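Local coordinates for uncharacterized conserved protein (Methanococcus maripaludis S2, PDB 3C2Q) that converts L-ornithine to L-proline with release of ammonia, using NAD(+) as cofactor, at residues H32-K37 against I84-P89; N209-A214 against G251-V256; I138-G143 against M276-S281. All coordinates share one frame; numbering follows the deposited sequence.

Contact 1 of 3, residues H32-K37 against I84-P89; sequences HPTHVK and IRVMPP
Ile84 opens the antiparallel pairing opposite Val36, its methyl CG2 standing 4.2 Å from Val36 CG1, while its CA makes a C-H...O contact with His35 O. Arg85 faces His35 in a hydrogen-bonded pair closed by two backbone bonds: His35 N to Arg85 O at 2.8 Å and Arg85 N to His35 O at 3.0 Å. Their side chains, on one face, also bond. A bend at chi3 (75°) turns Arg85 NE back over the first strand, and NE and NH2 both donate to His35 ND1. Arg85 NH2 lies 2.8 Å from His35 ND1, whereas the NE bond is longer and more bent. ND1 lies in the guanidinium plane although the His35 ring and the guanidinium are turned 72° apart. ND1, as acceptor of both, probably carries no proton, consistent with a neutral ring protonated at NE2. Val86, on the other face beside Thr34, sets its CG1 3.6 Å from His32 CB. Met87, a selenomethionine, continues the backbone ladder past the strand with a bond from its N to Pro33 O. A bend at chi2 turns its SE back, and chi3 (47°) sets the methyl CE over the centre of the His35 ring, 3.4 Å from the centroid, a CH-pi contact. Pro88 does likewise for His32, with CB over the ring centre at 3.7 Å, and Pro89 CD adds an oblique contact at its CE1. His32 ND1 is hydrogen-bonded to Ser295. Leu98 of the second subunit packs on Val86 and Pro88. Strand 84-86 is one of the two edge strands of the mixed sheet within this chain, with 34-38 between it and 41-46; Trp42 of the latter makes a cation-pi contact with Arg85. On the opposite face Val36 and Ile84 rest on Leu78 of strand 76-79.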
ATOM      1  N   HIS B  32      15.762  23.013  10.299  1.00 20.25           N
ATOM      2  CA  HIS B  32      17.222  23.143  10.286  1.00 21.29           C
ATOM      3  C   HIS B  32      17.769  24.126  11.337  1.00 22.17           C
ATOM      4  O   HIS B  32      17.090  25.085  11.696  1.00 22.06           O
ATOM      5  CB  HIS B  32      17.693  23.598   8.906  1.00 21.26           C
ATOM      6  CG  HIS B  32      17.119  22.806   7.766  1.00 22.36           C
ATOM      7  ND1 HIS B  32      17.290  21.442   7.642  1.00 21.88           N
ATOM      8  CD2 HIS B  32      16.417  23.197   6.679  1.00 20.15           C
ATOM      9  CE1 HIS B  32      16.695  21.026   6.534  1.00 21.47           C
ATOM     10  NE2 HIS B  32      16.142  22.072   5.940  1.00 21.91           N
ATOM     11  N   PRO B  33      19.022  23.903  11.800  1.00 23.32           N
ATOM     12  CA  PRO B  33      19.664  24.892  12.678  1.00 24.08           C
ATOM     13  C   PRO B  33      19.659  26.254  12.022  1.00 24.18           C
ATOM     14  O   PRO B  33      19.935  26.395  10.825  1.00 24.19           O
ATOM     15  CB  PRO B  33      21.109  24.379  12.868  1.00 24.17           C
ATOM     16  CG  PRO B  33      21.218  23.087  12.101  1.00 24.71           C
ATOM     17  CD  PRO B  33      19.861  22.718  11.546  1.00 23.91           C
ATOM     18  N   THR B  34      19.286  27.261  12.790  1.00 25.39           N
ATOM     19  CA  THR B  34      19.134  28.615  12.224  1.00 26.77           C
ATOM     20  C   THR B  34      19.924  29.597  13.111  1.00 27.92           C
ATOM     21  O   THR B  34      19.966  29.418  14.336  1.00 27.74           O
ATOM     22  CB  THR B  34      17.634  29.003  12.164  1.00 27.27           C
ATOM     23  OG1 THR B  34      16.934  28.046  11.342  1.00 26.36           O
ATOM     24  CG2 THR B  34      17.421  30.457  11.608  1.00 26.41           C
ATOM     25  N   HIS B  35      20.558  30.599  12.491  1.00 28.89           N
ATOM     26  CA  HIS B  35      21.202  31.673  13.258  1.00 30.65           C
ATOM     27  C   HIS B  35      20.521  32.981  12.913  1.00 30.21           C
ATOM     28  O   HIS B  35      20.002  33.133  11.800  1.00 30.56           O
ATOM     29  CB  HIS B  35      22.702  31.762  12.960  1.00 31.04           C
ATOM     30  CG  HIS B  35      23.465  30.514  13.280  1.00 34.84           C
ATOM     31  ND1 HIS B  35      24.742  30.291  12.823  1.00 39.73           N
ATOM     32  CD2 HIS B  35      23.132  29.412  13.993  1.00 39.00           C
ATOM     33  CE1 HIS B  35      25.171  29.115  13.247  1.00 40.03           C
ATOM     34  NE2 HIS B  35      24.208  28.556  13.952  1.00 40.01           N
ATOM     35  N   VAL B  36      20.476  33.903  13.877  1.00 29.85           N
ATOM     36  CA  VAL B  36      19.883  35.226  13.648  1.00 29.97           C
ATOM     37  C   VAL B  36      20.890  36.360  13.960  1.00 30.24           C
ATOM     38  O   VAL B  36      21.644  36.283  14.917  1.00 29.66           O
ATOM     39  CB  VAL B  36      18.602  35.445  14.475  1.00 29.71           C
ATOM     40  CG1 VAL B  36      17.432  34.636  13.879  1.00 32.00           C
ATOM     41  CG2 VAL B  36      18.831  35.086  15.970  1.00 28.56           C
ATOM     42  N   LYS B  37      20.897  37.400  13.140  1.00 31.36           N
ATOM     43  CA  LYS B  37      21.839  38.499  13.356  1.00 32.84           C
ATOM     44  C   LYS B  37      21.181  39.556  14.223  1.00 32.42           C
ATOM     45  O   LYS B  37      20.163  40.154  13.852  1.00 32.00           O
ATOM     46  CB  LYS B  37      22.308  39.098  12.036  1.00 33.27           C
ATOM     47  CG  LYS B  37      23.560  39.972  12.190  1.00 35.39           C
ATOM     48  CD  LYS B  37      24.115  40.383  10.863  1.00 37.77           C
ATOM     49  CE  LYS B  37      25.274  41.362  11.029  1.00 41.24           C
ATOM     50  NZ  LYS B  37      26.058  41.428   9.758  1.00 40.86           N
ATOM     51  N   ILE B  84      18.971  36.251   8.703  1.00 31.29           N
ATOM     52  CA  ILE B  84      18.924  34.835   9.118  1.00 31.75           C
ATOM     53  C   ILE B  84      19.817  33.973   8.241  1.00 31.18           C
ATOM     54  O   ILE B  84      20.016  34.269   7.062  1.00 31.33           O
ATOM     55  CB  ILE B  84      17.475  34.256   9.170  1.00 31.73           C
ATOM     56  CG1 ILE B  84      16.973  33.891   7.788  1.00 33.18           C
ATOM     57  CG2 ILE B  84      16.486  35.243   9.802  1.00 31.66           C
ATOM     58  CD1 ILE B  84      15.849  32.855   7.804  1.00 35.97           C
ATOM     59  N   ARG B  85      20.348  32.914   8.846  1.00 31.18           N
ATOM     60  CA  ARG B  85      21.213  31.946   8.183  1.00 31.01           C
ATOM     61  C   ARG B  85      20.724  30.537   8.574  1.00 29.90           C
ATOM     62  O   ARG B  85      20.718  30.186   9.758  1.00 28.88           O
ATOM     63  CB  ARG B  85      22.628  32.200   8.674  1.00 31.83           C
ATOM     64  CG  ARG B  85      23.720  31.330   8.144  1.00 35.66           C
ATOM     65  CD  ARG B  85      25.092  31.939   8.582  1.00 40.18           C
ATOM     66  NE  ARG B  85      25.435  31.741   9.999  1.00 43.39           N
ATOM     67  CZ  ARG B  85      26.448  32.359  10.622  1.00 45.36           C
ATOM     68  NH1 ARG B  85      27.214  33.219   9.963  1.00 47.23           N
ATOM     69  NH2 ARG B  85      26.708  32.127  11.899  1.00 45.95           N
ATOM     70  N   VAL B  86      20.282  29.758   7.584  1.00 29.02           N
ATOM     71  CA  VAL B  86      19.694  28.431   7.839  1.00 28.71           C
ATOM     72  C   VAL B  86      20.673  27.399   7.292  1.00 29.48           C
ATOM     73  O   VAL B  86      21.113  27.524   6.152  1.00 29.87           O
ATOM     74  CB  VAL B  86      18.321  28.263   7.128  1.00 28.55           C
ATOM     75  CG1 VAL B  86      17.683  26.884   7.470  1.00 27.79           C
ATOM     76  CG2 VAL B  86      17.331  29.423   7.489  1.00 26.67           C
HETATM   77  N   MSE B  87      21.009  26.394   8.093  1.00 30.27           N
HETATM   78  CA  MSE B  87      22.026  25.385   7.736  1.00 32.34           C
HETATM   79  C   MSE B  87      21.409  24.008   7.508  1.00 31.37           C
HETATM   80  O   MSE B  87      21.320  23.225   8.436  1.00 29.35           O
HETATM   81  CB  MSE B  87      23.034  25.239   8.874  1.00 33.07           C
HETATM   82  CG  MSE B  87      24.353  25.934   8.645  1.00 44.45           C
HETATM   83 SE   MSE B  87      24.177  27.854   8.985  1.00 65.08          SE
HETATM   84  CE  MSE B  87      23.208  27.803  10.706  1.00 58.00           C
ATOM     85  N   PRO B  88      20.962  23.716   6.279  1.00 32.38           N
ATOM     86  CA  PRO B  88      20.362  22.395   6.054  1.00 33.56           C
ATOM     87  C   PRO B  88      21.470  21.337   5.993  1.00 35.05           C
ATOM     88  O   PRO B  88      22.656  21.706   6.059  1.00 34.56           O
ATOM     89  CB  PRO B  88      19.648  22.559   4.711  1.00 33.51           C
ATOM     90  CG  PRO B  88      20.374  23.653   4.016  1.00 33.54           C
ATOM     91  CD  PRO B  88      20.979  24.544   5.060  1.00 31.88           C
ATOM     92  N   PRO B  89      21.111  20.033   5.939  1.00 36.48           N
ATOM     93  CA  PRO B  89      22.165  19.014   5.782  1.00 37.80           C
ATOM     94  C   PRO B  89      23.038  19.243   4.545  1.00 39.78           C
ATOM     95  O   PRO B  89      22.553  19.741   3.515  1.00 38.77           O
ATOM     96  CB  PRO B  89      21.375  17.712   5.624  1.00 37.54           C
ATOM     97  CG  PRO B  89      20.090  17.963   6.374  1.00 37.31           C
ATOM     98  CD  PRO B  89      19.770  19.417   6.068  1.00 36.39           C
TER

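Contact 2 of 3, residues N209-A214 against G251-V256; sequences NAINDA and GPIPDV
Ile253 and Pro254, in the loop that leads from strand 241-244 to helix 260-271 of the Rossmann-fold domain, rest against Ile211 and Asn212 in the last turns of helix 203-214. The apolar half of the contact is isoleucine on isoleucine. Ile253 CG1 takes the crowded position between backbone N and carbonyl carbon (chi1 54°), which leaves CG2 beside the backbone N, and this methyl meets Ile211 CB at 3.8 Å. Ile211 CG2 touches the same methyl and reaches on to Pro254 CD, 4.0 Å away. The polar half belongs to Asn212. Its OD1 lies 3.4 Å from Pro254 CD, against the proline ring and close to Ile253 CA. Pro254 stands in a type I beta turn from Ile253 to Val256, closed by the bond from Val256 N to Ile253 O, and this turn reverses the loop beside helix 203-214. Where the turn begins, Asn171, an NAD(+)-binding residue by similarity, accepts a hydrogen bond from Ile253 N and donates one to Gly251 O, so the loop is fastened to the start of helix 171-183, probably at the edge of the cofactor site. Between the Asn212 amide and the loop backbone two waters complete the contact. One accepts from Asn212 ND2 at 3.0 Å and donates to Pro252 O at 2.6 Å. The other donates to Asn212 OD1 at 2.9 Å and also to Pro252 O, at 3.0 Å. Both ends of the amide are thus bridged to Pro252 O. Asn212 ND2 is also hydrogen-bonded to Ser20 O of the third subunit, a pure acceptor that tells N from O in the amide, while Asp213 OD1 on the same helix makes a salt bridge with Lys18 of that subunit.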
ATOM      1  N   ASN B 209      -5.548  -4.172  33.516  1.00 22.71           N
ATOM      2  CA  ASN B 209      -6.087  -4.311  34.901  1.00 24.04           C
ATOM      3  C   ASN B 209      -4.956  -4.549  35.902  1.00 23.91           C
ATOM      4  O   ASN B 209      -4.910  -3.945  36.971  1.00 25.20           O
ATOM      5  CB  ASN B 209      -7.118  -5.438  34.951  1.00 23.69           C
ATOM      6  CG  ASN B 209      -8.093  -5.273  36.104  1.00 25.78           C
ATOM      7  OD1 ASN B 209      -8.466  -4.149  36.432  1.00 26.51           O
ATOM      8  ND2 ASN B 209      -8.521  -6.384  36.709  1.00 23.49           N
ATOM      9  N   ALA B 210      -3.998  -5.378  35.515  1.00 24.60           N
ATOM     10  CA  ALA B 210      -2.852  -5.703  36.357  1.00 24.41           C
ATOM     11  C   ALA B 210      -1.973  -4.497  36.641  1.00 24.81           C
ATOM     12  O   ALA B 210      -1.515  -4.291  37.787  1.00 23.33           O
ATOM     13  CB  ALA B 210      -2.043  -6.878  35.744  1.00 24.52           C
ATOM     14  N   ILE B 211      -1.776  -3.644  35.629  1.00 23.54           N
ATOM     15  CA  ILE B 211      -0.962  -2.456  35.818  1.00 22.50           C
ATOM     16  C   ILE B 211      -1.733  -1.397  36.622  1.00 22.92           C
ATOM     17  O   ILE B 211      -1.127  -0.755  37.489  1.00 23.98           O
ATOM     18  CB  ILE B 211      -0.398  -1.847  34.476  1.00 23.00           C
ATOM     19  CG1 ILE B 211       0.417  -2.899  33.692  1.00 23.61           C
ATOM     20  CG2 ILE B 211       0.485  -0.602  34.740  1.00 20.60           C
ATOM     21  CD1 ILE B 211       1.618  -3.469  34.452  1.00 22.82           C
ATOM     22  N   ASN B 212      -3.019  -1.196  36.323  1.00 21.52           N
ATOM     23  CA  ASN B 212      -3.862  -0.318  37.120  1.00 23.14           C
ATOM     24  C   ASN B 212      -3.809  -0.723  38.606  1.00 23.90           C
ATOM     25  O   ASN B 212      -3.596   0.121  39.458  1.00 23.15           O
ATOM     26  CB  ASN B 212      -5.301  -0.328  36.633  1.00 22.51           C
ATOM     27  CG  ASN B 212      -5.486   0.492  35.349  1.00 24.31           C
ATOM     28  OD1 ASN B 212      -4.555   1.160  34.896  1.00 22.20           O
ATOM     29  ND2 ASN B 212      -6.670   0.432  34.772  1.00 21.10           N
ATOM     30  N   ASP B 213      -3.934  -2.021  38.867  1.00 25.21           N
ATOM     31  CA  ASP B 213      -3.864  -2.576  40.237  1.00 26.61           C
ATOM     32  C   ASP B 213      -2.522  -2.309  40.899  1.00 26.93           C
ATOM     33  O   ASP B 213      -2.445  -1.822  42.045  1.00 26.94           O
ATOM     34  CB  ASP B 213      -4.177  -4.079  40.219  1.00 27.35           C
ATOM     35  CG  ASP B 213      -4.439  -4.644  41.636  1.00 31.77           C
ATOM     36  OD1 ASP B 213      -4.894  -3.881  42.497  1.00 34.03           O
ATOM     37  OD2 ASP B 213      -4.197  -5.833  41.862  1.00 35.09           O
ATOM     38  N   ALA B 214      -1.445  -2.574  40.172  1.00 26.99           N
ATOM     39  CA  ALA B 214      -0.118  -2.305  40.692  1.00 27.39           C
ATOM     40  C   ALA B 214       0.096  -0.827  40.971  1.00 27.64           C
ATOM     41  O   ALA B 214       0.850  -0.478  41.893  1.00 28.02           O
ATOM     42  CB  ALA B 214       0.963  -2.842  39.752  1.00 26.47           C
ATOM     43  N   GLY B 251      -8.607   2.144  28.230  1.00 30.66           N
ATOM     44  CA  GLY B 251      -7.902   1.747  29.434  1.00 29.10           C
ATOM     45  C   GLY B 251      -6.463   2.192  29.462  1.00 29.10           C
ATOM     46  O   GLY B 251      -5.558   1.341  29.451  1.00 30.57           O
ATOM     47  N   PRO B 252      -6.212   3.523  29.544  1.00 26.89           N
ATOM     48  CA  PRO B 252      -4.814   3.885  29.540  1.00 25.49           C
ATOM     49  C   PRO B 252      -4.260   3.495  30.900  1.00 24.87           C
ATOM     50  O   PRO B 252      -4.941   3.707  31.901  1.00 24.45           O
ATOM     51  CB  PRO B 252      -4.836   5.420  29.424  1.00 25.22           C
ATOM     52  CG  PRO B 252      -6.115   5.809  30.016  1.00 26.29           C
ATOM     53  CD  PRO B 252      -7.098   4.687  29.696  1.00 25.66           C
ATOM     54  N   ILE B 253      -3.046   2.983  30.945  1.00 23.23           N
ATOM     55  CA  ILE B 253      -2.395   2.695  32.220  1.00 23.22           C
ATOM     56  C   ILE B 253      -1.907   3.992  32.885  1.00 23.87           C
ATOM     57  O   ILE B 253      -1.852   5.057  32.243  1.00 23.46           O
ATOM     58  CB  ILE B 253      -1.243   1.657  32.052  1.00 23.18           C
ATOM     59  CG1 ILE B 253      -0.252   2.133  30.979  1.00 24.26           C
ATOM     60  CG2 ILE B 253      -1.856   0.279  31.732  1.00 21.77           C
ATOM     61  CD1 ILE B 253       1.122   1.512  31.027  1.00 24.77           C
ATOM     62  N   PRO B 254      -1.607   3.933  34.194  1.00 24.19           N
ATOM     63  CA  PRO B 254      -1.324   5.204  34.865  1.00 23.79           C
ATOM     64  C   PRO B 254      -0.137   5.984  34.290  1.00 22.98           C
ATOM     65  O   PRO B 254      -0.126   7.209  34.390  1.00 23.89           O
ATOM     66  CB  PRO B 254      -1.096   4.782  36.331  1.00 23.88           C
ATOM     67  CG  PRO B 254      -1.866   3.445  36.458  1.00 24.08           C
ATOM     68  CD  PRO B 254      -1.605   2.786  35.132  1.00 24.34           C
ATOM     69  N   ASP B 255       0.833   5.312  33.670  1.00 21.60           N
ATOM     70  CA  ASP B 255       1.997   5.999  33.106  1.00 22.38           C
ATOM     71  C   ASP B 255       1.674   6.929  31.903  1.00 22.10           C
ATOM     72  O   ASP B 255       2.487   7.776  31.534  1.00 22.64           O
ATOM     73  CB  ASP B 255       3.076   4.993  32.654  1.00 21.56           C
ATOM     74  CG  ASP B 255       3.555   4.061  33.782  1.00 24.10           C
ATOM     75  OD1 ASP B 255       4.782   4.050  34.059  1.00 24.27           O
ATOM     76  OD2 ASP B 255       2.723   3.325  34.338  1.00 23.10           O
ATOM     77  N   VAL B 256       0.500   6.759  31.297  1.00 22.72           N
ATOM     78  CA  VAL B 256       0.154   7.456  30.056  1.00 23.15           C
ATOM     79  C   VAL B 256      -0.141   8.935  30.337  1.00 24.02           C
ATOM     80  O   VAL B 256      -0.865   9.249  31.300  1.00 24.39           O
ATOM     81  CB  VAL B 256      -1.052   6.743  29.385  1.00 23.50           C
ATOM     82  CG1 VAL B 256      -1.715   7.629  28.299  1.00 24.45           C
ATOM     83  CG2 VAL B 256      -0.567   5.393  28.770  1.00 22.72           C
TER
HETATM   84  O   HOH W   1      -7.136   2.790  32.922  1.00 32.44           O
HETATM   85  O   HOH W   2      -5.001   4.018  34.898  1.00 33.47           O

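Contact 3 of 3, residues I138-G143 against M276-S281; sequences IAIVGG and MVIMLS
Ala139 is paired with Val277 and Val141 with Met279 in a parallel ladder of five backbone hydrogen bonds. Ala139 N donates to Met276 O at 3.0 Å, and Ala139 O accepts from Ile278 N at 2.9 Å. Val141 follows the same pattern: its N gives to Ile278 O, and its O takes the shortest bond of the series, from Leu280 N at 2.7 Å. Gly143 N ends the ladder on Leu280 O at 3.1 Å. Each of the five acceptors is also approached by a CA-H of the facing strand, as Ile138 CA does to Met276 O. The alternate residues look the other way: Ile140 and Gly142 bond through the backbone to strand 166-170, and Ile138 N finds Gln165 OE1. Past the strand end, Ser281 OG is hydrogen-bonded to OD1 of Asp303, an NAD(+)-binding residue by similarity. Apolar side chains fill both faces. On the face of Ile140, its CG2, anti to the backbone N, reaches Leu280 CD1 at 3.7 Å, while CD1 settles against Ile278 CB, the two isoleucines lying side by side. On the face of Val141, CG2 crosses obliquely to Val277 CG1, also 3.7 Å away, and Val141 CB meets CG of Met279, a selenomethionine. Helix 112-133 covers Ile138 and Ile278, and helix 283-292 covers Val141 and Met279, so the strand pair is sandwiched between helices as in other Rossmann folds. Strand 138-142, first of the sheet along the chain, ends at Gly142, and Gly143 follows, its CA 3.5 Å from Ser281 O. With the polar groups of the ladder paired along the backbone and oily side chains on both faces, the contact is suited to burial near the middle of the chain.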
ATOM      1  N   ILE B 138      20.381   7.043  21.397  1.00 24.62           N
ATOM      2  CA  ILE B 138      19.362   6.637  20.420  1.00 23.13           C
ATOM      3  C   ILE B 138      18.007   6.667  21.094  1.00 22.76           C
ATOM      4  O   ILE B 138      17.860   6.173  22.212  1.00 21.92           O
ATOM      5  CB  ILE B 138      19.620   5.186  19.900  1.00 23.06           C
ATOM      6  CG1 ILE B 138      20.981   5.108  19.195  1.00 23.29           C
ATOM      7  CG2 ILE B 138      18.424   4.706  18.973  1.00 21.64           C
ATOM      8  CD1 ILE B 138      21.407   3.685  18.716  1.00 24.26           C
ATOM      9  N   ALA B 139      17.013   7.237  20.413  1.00 21.07           N
ATOM     10  CA  ALA B 139      15.630   7.084  20.857  1.00 20.14           C
ATOM     11  C   ALA B 139      14.858   6.194  19.868  1.00 19.79           C
ATOM     12  O   ALA B 139      15.105   6.242  18.649  1.00 19.56           O
ATOM     13  CB  ALA B 139      14.932   8.452  20.984  1.00 19.83           C
ATOM     14  N   ILE B 140      13.932   5.411  20.407  1.00 18.74           N
ATOM     15  CA  ILE B 140      13.011   4.582  19.604  1.00 19.57           C
ATOM     16  C   ILE B 140      11.641   5.176  19.695  1.00 18.93           C
ATOM     17  O   ILE B 140      11.156   5.537  20.795  1.00 18.77           O
ATOM     18  CB  ILE B 140      12.925   3.105  20.131  1.00 19.36           C
ATOM     19  CG1 ILE B 140      14.287   2.401  20.070  1.00 21.47           C
ATOM     20  CG2 ILE B 140      11.817   2.292  19.409  1.00 19.80           C
ATOM     21  CD1 ILE B 140      14.955   2.325  18.677  1.00 22.59           C
ATOM     22  N   VAL B 141      10.992   5.256  18.544  1.00 18.18           N
ATOM     23  CA  VAL B 141       9.607   5.658  18.491  1.00 18.53           C
ATOM     24  C   VAL B 141       8.883   4.415  17.973  1.00 18.52           C
ATOM     25  O   VAL B 141       9.264   3.882  16.928  1.00 18.33           O
ATOM     26  CB  VAL B 141       9.445   6.874  17.514  1.00 19.71           C
ATOM     27  CG1 VAL B 141       8.021   7.284  17.379  1.00 22.12           C
ATOM     28  CG2 VAL B 141      10.278   8.080  17.999  1.00 20.19           C
ATOM     29  N   GLY B 142       7.856   3.939  18.676  1.00 16.23           N
ATOM     30  CA  GLY B 142       7.314   2.640  18.281  1.00 17.56           C
ATOM     31  C   GLY B 142       5.816   2.480  18.395  1.00 17.51           C
ATOM     32  O   GLY B 142       5.179   3.128  19.245  1.00 18.19           O
ATOM     33  N   GLY B 143       5.241   1.648  17.528  1.00 16.92           N
ATOM     34  CA  GLY B 143       3.812   1.326  17.619  1.00 16.96           C
ATOM     35  C   GLY B 143       3.611  -0.134  17.991  1.00 17.14           C
ATOM     36  O   GLY B 143       4.563  -0.923  17.967  1.00 17.72           O
HETATM   37  N   MSE B 276      20.444   9.725  17.130  1.00 23.56           N
HETATM   38  CA  MSE B 276      19.659   8.944  16.157  1.00 25.66           C
HETATM   39  C   MSE B 276      18.271   8.649  16.698  1.00 22.17           C
HETATM   40  O   MSE B 276      18.099   8.390  17.895  1.00 21.49           O
HETATM   41  CB  MSE B 276      20.360   7.624  15.824  1.00 24.38           C
HETATM   42  CG  MSE B 276      19.601   6.710  14.822  1.00 27.68           C
HETATM   43 SE   MSE B 276      20.721   5.091  14.497  1.00 40.25          SE
HETATM   44  CE  MSE B 276      20.590   4.902  12.570  1.00 33.30           C
ATOM     45  N   VAL B 277      17.280   8.666  15.806  1.00 20.17           N
ATOM     46  CA  VAL B 277      15.924   8.295  16.187  1.00 19.44           C
ATOM     47  C   VAL B 277      15.469   7.225  15.203  1.00 18.86           C
ATOM     48  O   VAL B 277      15.590   7.415  13.995  1.00 18.61           O
ATOM     49  CB  VAL B 277      14.957   9.468  16.141  1.00 19.34           C
ATOM     50  CG1 VAL B 277      13.498   8.950  16.415  1.00 17.74           C
ATOM     51  CG2 VAL B 277      15.367  10.548  17.180  1.00 19.58           C
ATOM     52  N   ILE B 278      15.055   6.076  15.717  1.00 18.95           N
ATOM     53  CA  ILE B 278      14.556   4.997  14.870  1.00 18.85           C
ATOM     54  C   ILE B 278      13.055   4.849  15.115  1.00 19.24           C
ATOM     55  O   ILE B 278      12.626   4.612  16.248  1.00 18.39           O
ATOM     56  CB  ILE B 278      15.242   3.649  15.145  1.00 19.75           C
ATOM     57  CG1 ILE B 278      16.753   3.771  14.949  1.00 20.03           C
ATOM     58  CG2 ILE B 278      14.651   2.570  14.187  1.00 18.57           C
ATOM     59  CD1 ILE B 278      17.564   2.524  15.287  1.00 21.33           C
HETATM   60  N   MSE B 279      12.267   5.007  14.057  1.00 18.49           N
HETATM   61  CA  MSE B 279      10.811   4.997  14.167  1.00 20.46           C
HETATM   62  C   MSE B 279      10.339   3.663  13.634  1.00 18.80           C
HETATM   63  O   MSE B 279      10.721   3.302  12.514  1.00 16.65           O
HETATM   64  CB  MSE B 279      10.209   6.109  13.307  1.00 20.07           C
HETATM   65  CG  MSE B 279      10.643   7.496  13.755  1.00 23.27           C
HETATM   66 SE   MSE B 279      10.526   8.709  12.208  1.00 31.64          SE
HETATM   67  CE  MSE B 279      10.948  10.335  13.280  1.00 26.19           C
ATOM     68  N   LEU B 280       9.541   2.925  14.427  1.00 17.46           N
ATOM     69  CA  LEU B 280       9.188   1.534  14.093  1.00 17.61           C
ATOM     70  C   LEU B 280       7.668   1.354  14.017  1.00 17.51           C
ATOM     71  O   LEU B 280       6.990   1.329  15.046  1.00 16.43           O
ATOM     72  CB  LEU B 280       9.749   0.557  15.143  1.00 18.39           C
ATOM     73  CG  LEU B 280      11.266   0.560  15.412  1.00 19.10           C
ATOM     74  CD1 LEU B 280      11.665  -0.205  16.685  1.00 21.09           C
ATOM     75  CD2 LEU B 280      11.920  -0.051  14.173  1.00 17.75           C
ATOM     76  N   SER B 281       7.140   1.253  12.794  1.00 17.12           N
ATOM     77  CA  SER B 281       5.726   0.913  12.596  1.00 18.31           C
ATOM     78  C   SER B 281       4.720   1.798  13.357  1.00 19.03           C
ATOM     79  O   SER B 281       3.866   1.296  14.117  1.00 19.21           O
ATOM     80  CB  SER B 281       5.504  -0.564  12.984  1.00 19.09           C
ATOM     81  OG  SER B 281       4.334  -1.018  12.353  1.00 25.44           O
TER

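In the fold
Contact 1 comes first along the chain and closes before the others open; it lies at an edge strand of the mixed sheet, about 26 Å centre to centre from contact 3. Contacts 2 and 3 share the Rossmann-fold region, contact 2 nested in the long connection that contact 3 closes, their centres about 23 Å apart. Contact 3 joins the two middle strands of the six-stranded parallel sheet, whereas contact 2 packs the loop after an edge strand of that sheet, 241-244, on helix 203-214. Contacts 1 and 2, about 44 Å apart, flank the chain's centre on opposite sides, where the chain meets different neighbouring subunits, while contact 3 touches no other chain and lies buried close to the chain's centre.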